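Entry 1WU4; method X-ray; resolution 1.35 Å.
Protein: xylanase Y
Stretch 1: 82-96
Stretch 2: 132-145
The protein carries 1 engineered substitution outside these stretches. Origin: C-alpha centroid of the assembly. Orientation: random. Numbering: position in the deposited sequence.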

# COMPACT_ATOMS: atom_id res chain seq x y z
N MET A 82 -7.29 -13.06 -1.15
CA MET A 82 -8.23 -13.95 -0.48
C MET A 82 -9.02 -14.83 -1.45
O MET A 82 -9.90 -15.59 -1.03
N ASP A 83 -8.70 -14.73 -2.73
CA ASP A 83 -9.37 -15.52 -3.76
C ASP A 83 -10.88 -15.26 -3.77
O ASP A 83 -11.68 -16.20 -3.79
N ARG A 84 -11.25 -13.99 -3.75
CA ARG A 84 -12.65 -13.59 -3.78
C ARG A 84 -12.91 -12.72 -5.01
O ARG A 84 -12.95 -11.49 -4.92
N LYS A 85 -13.09 -13.37 -6.16
CA LYS A 85 -13.33 -12.69 -7.42
C LYS A 85 -14.63 -11.89 -7.41
O LYS A 85 -14.74 -10.85 -8.05
N ASP A 86 -15.63 -12.37 -6.67
CA ASP A 86 -16.90 -11.68 -6.59
C ASP A 86 -16.72 -10.28 -5.99
O ASP A 86 -17.24 -9.30 -6.50
N ILE A 87 -15.95 -10.20 -4.90
CA ILE A 87 -15.69 -8.93 -4.25
C ILE A 87 -14.78 -8.06 -5.12
O ILE A 87 -15.01 -6.86 -5.28
N PHE A 88 -13.75 -8.68 -5.68
CA PHE A 88 -12.81 -7.97 -6.55
C PHE A 88 -13.55 -7.26 -7.67
O PHE A 88 -13.36 -6.07 -7.90
N ASP A 89 -14.39 -8.01 -8.38
CA ASP A 89 -15.15 -7.47 -9.50
C ASP A 89 -16.14 -6.37 -9.10
O ASP A 89 -16.32 -5.41 -9.84
N ARG A 90 -16.77 -6.52 -7.94
CA ARG A 90 -17.71 -5.51 -7.48
C ARG A 90 -16.98 -4.18 -7.27
O ARG A 90 -17.46 -3.12 -7.67
N ILE A 91 -15.80 -4.25 -6.65
CA ILE A 91 -15.01 -3.05 -6.39
C ILE A 91 -14.45 -2.44 -7.68
O ILE A 91 -14.53 -1.22 -7.89
N TRP A 92 -13.87 -3.27 -8.53
CA TRP A 92 -13.29 -2.80 -9.78
C TRP A 92 -14.38 -2.19 -10.67
O TRP A 92 -14.16 -1.18 -11.34
N ASN A 93 -15.56 -2.80 -10.67
CA ASN A 93 -16.66 -2.30 -11.47
C ASN A 93 -17.07 -0.90 -11.00
O ASN A 93 -17.27 0.01 -11.81
N TRP A 94 -17.17 -0.72 -9.68
CA TRP A 94 -17.53 0.58 -9.12
C TRP A 94 -16.46 1.60 -9.49
O TRP A 94 -16.76 2.74 -9.85
N THR A 95 -15.21 1.18 -9.38
CA THR A 95 -14.07 2.03 -9.70
C THR A 95 -14.10 2.53 -11.14
O THR A 95 -13.94 3.73 -11.39
N MET A 96 -14.29 1.62 -12.08
CA MET A 96 -14.34 2.00 -13.49
C MET A 96 -15.56 2.85 -13.83
O MET A 96 -15.49 3.76 -14.65
N TYR A 132 -1.49 0.20 -7.00
CA TYR A 132 -2.13 -0.96 -6.38
C TYR A 132 -3.16 -1.54 -7.36
O TYR A 132 -3.29 -2.76 -7.45
N PHE A 133 -3.88 -0.68 -8.08
CA PHE A 133 -4.86 -1.18 -9.06
C PHE A 133 -4.14 -2.07 -10.06
O PHE A 133 -4.57 -3.19 -10.35
N ALA A 134 -3.03 -1.57 -10.60
CA ALA A 134 -2.27 -2.31 -11.60
C ALA A 134 -1.80 -3.68 -11.12
O ALA A 134 -2.02 -4.68 -11.81
N LEU A 135 -1.17 -3.75 -9.95
CA LEU A 135 -0.71 -5.05 -9.49
C LEU A 135 -1.87 -5.98 -9.14
O LEU A 135 -1.83 -7.17 -9.45
N ALA A 136 -2.92 -5.43 -8.52
CA ALA A 136 -4.08 -6.24 -8.17
C ALA A 136 -4.70 -6.84 -9.43
O ALA A 136 -5.12 -8.00 -9.44
N LEU A 137 -4.75 -6.04 -10.49
CA LEU A 137 -5.30 -6.51 -11.77
C LEU A 137 -4.42 -7.60 -12.38
O LEU A 137 -4.94 -8.57 -12.93
N PHE A 138 -3.10 -7.47 -12.29
CA PHE A 138 -2.22 -8.51 -12.82
C PHE A 138 -2.47 -9.79 -12.02
O PHE A 138 -2.56 -10.88 -12.59
N PHE A 139 -2.57 -9.67 -10.70
CA PHE A 139 -2.82 -10.84 -9.87
C PHE A 139 -4.17 -11.48 -10.21
O PHE A 139 -4.28 -12.71 -10.26
N ALA A 140 -5.18 -10.65 -10.45
CA ALA A 140 -6.51 -11.16 -10.80
C ALA A 140 -6.42 -11.95 -12.11
O ALA A 140 -6.99 -13.04 -12.24
N SER A 141 -5.72 -11.40 -13.09
CA SER A 141 -5.56 -12.06 -14.37
C SER A 141 -4.90 -13.42 -14.19
O SER A 141 -5.31 -14.42 -14.78
N HIS A 142 -3.86 -13.46 -13.35
CA HIS A 142 -3.12 -14.69 -13.12
C HIS A 142 -3.89 -15.76 -12.34
O HIS A 142 -3.75 -16.95 -12.61
N ARG A 143 -4.72 -15.33 -11.39
CA ARG A 143 -5.49 -16.30 -10.60
C ARG A 143 -6.76 -16.76 -11.30
O ARG A 143 -7.11 -17.94 -11.25
N TRP A 144 -7.45 -15.83 -11.95
CA TRP A 144 -8.74 -16.15 -12.58
C TRP A 144 -8.82 -16.08 -14.10
O TRP A 144 -9.79 -16.56 -14.69
N GLY A 145 -7.82 -15.48 -14.73
CA GLY A 145 -7.84 -15.34 -16.17
C GLY A 145 -8.61 -14.10 -16.57
O GLY A 145 -9.54 -13.68 -15.87

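Packing of helix 85-96 against helix 132-144 in xylanase Y; the two run roughly antiparallel (140°), their axes 12.0 Å apart at closest approach. At the centre Phe88 (chi1 t) points toward the second helix and sits as a knob among Ala136, Leu137, Ala140 and Trp144. Ala140 CB lies over one face, 3.5 Å from Phe88 CZ, while Leu137 CD2 meets the ring edge, 4.0 Å from Phe88 CZ. Trp144 (chi1 m) turns its own edge to the Phe88 face, with CZ3 3.6 Å from Phe88 CG and the planes at 75°. One turn along, Trp92 (t) leaves its backbone sideways but brings its indole inward; Leu137 (m, t) covers one face, CD2 3.8 Å from Trp92 CE2. Phe133 (m) continues the apolar layer, its CZ 3.5 Å from Thr95 CG2; Thr95 (m) spends its hydroxyl within its own helix, OG1 donating to Ile91 O (2.8 Å). Toward the polar edge, Lys85 (t, t, t, m) points toward the second helix and lays CB over the Trp144 six-membered ring; its end turns back along its own helix, where NZ forms a salt bridge with Asp89 OD1 (2.8 Å). Trp144 NE1 donates a nearly linear hydrogen bond to Asp83 OD1 (2.9 Å). Arg143 NH2 adds only a long salt bridge to Asp83 OD1 (3.7 Å), its guanidinium face over Asp83 CB.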

# COMPACT_ATOMS: atom_id res chain seq x y z
CB MET A 82 -9.22 -13.13 0.36
CG MET A 82 -8.58 -12.38 1.52
SD MET A 82 -7.84 -13.47 2.75
CE MET A 82 -9.31 -14.21 3.46
CB ASP A 83 -9.09 -17.02 -3.55
CG ASP A 83 -9.45 -17.85 -4.77
OD1 ASP A 83 -9.33 -17.33 -5.90
OD2 ASP A 83 -9.83 -19.03 -4.60
CB ARG A 84 -13.02 -12.85 -2.50
CG ARG A 84 -13.11 -13.75 -1.26
CD ARG A 84 -14.21 -14.79 -1.41
NE ARG A 84 -15.53 -14.18 -1.51
CZ ARG A 84 -16.23 -13.72 -0.48
NH1 ARG A 84 -15.74 -13.81 0.75
NH2 ARG A 84 -17.42 -13.17 -0.67
CB LYS A 85 -13.37 -13.72 -8.56
CG LYS A 85 -13.44 -13.12 -9.96
CD LYS A 85 -13.40 -14.23 -11.01
CE LYS A 85 -13.28 -13.67 -12.42
NZ LYS A 85 -14.44 -12.82 -12.79
CB ASP A 86 -17.91 -12.50 -5.77
CG ASP A 86 -17.44 -12.78 -4.35
OD1 ASP A 86 -16.26 -13.12 -4.15
OD2 ASP A 86 -18.28 -12.68 -3.43
CB ILE A 87 -15.04 -9.15 -2.86
CG1 ILE A 87 -16.05 -9.85 -1.94
CG2 ILE A 87 -14.59 -7.83 -2.26
CD1 ILE A 87 -15.51 -10.20 -0.57
CB PHE A 88 -11.81 -8.96 -7.15
CG PHE A 88 -10.71 -8.32 -7.94
CD1 PHE A 88 -9.45 -8.11 -7.38
CD2 PHE A 88 -10.92 -7.91 -9.26
CE1 PHE A 88 -8.42 -7.52 -8.11
CE2 PHE A 88 -9.90 -7.32 -10.00
CZ PHE A 88 -8.65 -7.12 -9.42
CB ASP A 89 -15.88 -8.60 -10.23
CG ASP A 89 -14.94 -9.47 -11.04
OD1 ASP A 89 -15.38 -10.53 -11.54
OD2 ASP A 89 -13.75 -9.09 -11.19
CB ARG A 90 -18.37 -5.95 -6.17
CG ARG A 90 -19.52 -6.93 -6.33
CD ARG A 90 -20.00 -7.42 -4.97
NE ARG A 90 -21.16 -8.32 -5.05
CZ ARG A 90 -22.42 -7.91 -5.19
NH1 ARG A 90 -22.70 -6.62 -5.25
NH2 ARG A 90 -23.39 -8.81 -5.24
CB ILE A 91 -13.83 -3.37 -5.43
CG1 ILE A 91 -14.38 -3.81 -4.07
CG2 ILE A 91 -12.93 -2.15 -5.28
CD1 ILE A 91 -13.31 -4.33 -3.12
CB TRP A 92 -12.59 -3.96 -10.49
CG TRP A 92 -11.98 -3.62 -11.82
CD1 TRP A 92 -12.12 -4.33 -12.98
CD2 TRP A 92 -11.11 -2.52 -12.13
NE1 TRP A 92 -11.40 -3.75 -13.99
CE2 TRP A 92 -10.77 -2.64 -13.50
CE3 TRP A 92 -10.58 -1.45 -11.39
CZ2 TRP A 92 -9.92 -1.72 -14.14
CZ3 TRP A 92 -9.74 -0.54 -12.03
CH2 TRP A 92 -9.42 -0.69 -13.40
CB ASN A 93 -17.86 -3.26 -11.39
CG ASN A 93 -18.95 -2.92 -12.38
OD1 ASN A 93 -18.67 -2.59 -13.54
ND2 ASN A 93 -20.20 -3.02 -11.95
CB TRP A 94 -17.63 0.48 -7.59
CG TRP A 94 -18.44 1.57 -6.93
CD1 TRP A 94 -19.75 1.49 -6.54
CD2 TRP A 94 -17.99 2.88 -6.54
NE1 TRP A 94 -20.14 2.66 -5.93
CE2 TRP A 94 -19.08 3.53 -5.91
CE3 TRP A 94 -16.77 3.57 -6.65
CZ2 TRP A 94 -18.99 4.83 -5.40
CZ3 TRP A 94 -16.68 4.86 -6.14
CH2 TRP A 94 -17.79 5.48 -5.52
CB THR A 95 -12.75 1.26 -9.46
OG1 THR A 95 -12.67 0.86 -8.09
CG2 THR A 95 -11.55 2.13 -9.79
CB MET A 96 -14.31 0.75 -14.37
CG MET A 96 -12.92 0.16 -14.56
SD MET A 96 -11.78 1.34 -15.30
CE MET A 96 -12.64 1.74 -16.81
CB TYR A 132 -2.80 -0.58 -5.06
CG TYR A 132 -1.96 -0.88 -3.83
CD1 TYR A 132 -2.09 -2.09 -3.15
CD2 TYR A 132 -1.02 0.04 -3.36
CE1 TYR A 132 -1.31 -2.37 -2.02
CE2 TYR A 132 -0.23 -0.23 -2.25
CZ TYR A 132 -0.38 -1.44 -1.58
OH TYR A 132 0.39 -1.71 -0.48
CB PHE A 133 -5.51 -0.03 -9.86
CG PHE A 133 -6.59 0.72 -9.11
CD1 PHE A 133 -7.57 0.05 -8.40
CD2 PHE A 133 -6.64 2.11 -9.18
CE1 PHE A 133 -8.60 0.75 -7.76
CE2 PHE A 133 -7.66 2.82 -8.55
CZ PHE A 133 -8.64 2.14 -7.83
CB ALA A 134 -1.08 -1.49 -12.07
CB LEU A 135 0.24 -4.93 -8.29
CG LEU A 135 0.96 -6.26 -7.97
CD1 LEU A 135 1.76 -6.72 -9.18
CD2 LEU A 135 1.87 -6.08 -6.78
CB ALA A 136 -5.11 -5.40 -7.42
CB LEU A 137 -5.45 -5.33 -12.74
CG LEU A 137 -6.59 -4.37 -12.41
CD1 LEU A 137 -6.41 -3.07 -13.18
CD2 LEU A 137 -7.93 -5.01 -12.77
CB PHE A 138 -0.73 -8.14 -12.69
CG PHE A 138 -0.23 -7.22 -13.78
CD1 PHE A 138 -0.39 -7.55 -15.12
CD2 PHE A 138 0.44 -6.05 -13.45
CE1 PHE A 138 0.11 -6.71 -16.13
CE2 PHE A 138 0.95 -5.21 -14.45
CZ PHE A 138 0.78 -5.54 -15.79
CB PHE A 139 -2.79 -10.48 -8.38
CG PHE A 139 -1.41 -10.19 -7.83
CD1 PHE A 139 -0.26 -10.49 -8.56
CD2 PHE A 139 -1.27 -9.65 -6.56
CE1 PHE A 139 1.01 -10.26 -8.02
CE2 PHE A 139 -0.01 -9.41 -6.01
CZ PHE A 139 1.13 -9.72 -6.74
CB ALA A 140 -7.48 -10.00 -10.95
CB SER A 141 -4.70 -11.21 -15.31
OG SER A 141 -4.46 -11.88 -16.54
CB HIS A 142 -1.80 -14.36 -12.42
CG HIS A 142 -0.95 -13.40 -13.20
ND1 HIS A 142 0.13 -12.75 -12.66
CD2 HIS A 142 -1.05 -12.97 -14.48
CE1 HIS A 142 0.67 -11.96 -13.57
NE2 HIS A 142 -0.03 -12.07 -14.69
CB ARG A 143 -5.90 -15.71 -9.25
CG ARG A 143 -4.76 -15.37 -8.31
CD ARG A 143 -5.24 -15.36 -6.85
NE ARG A 143 -5.48 -16.72 -6.37
CZ ARG A 143 -5.74 -17.04 -5.10
NH1 ARG A 143 -5.79 -16.09 -4.17
NH2 ARG A 143 -5.91 -18.31 -4.76
CB TRP A 144 -9.81 -15.23 -11.98
CG TRP A 144 -9.75 -15.14 -10.49
CD1 TRP A 144 -9.67 -16.18 -9.61
CD2 TRP A 144 -9.78 -13.95 -9.69
NE1 TRP A 144 -9.65 -15.72 -8.32
CE2 TRP A 144 -9.72 -14.35 -8.34
CE3 TRP A 144 -9.86 -12.58 -9.98
CZ2 TRP A 144 -9.74 -13.44 -7.28
CZ3 TRP A 144 -9.88 -11.67 -8.93
CH2 TRP A 144 -9.82 -12.10 -7.59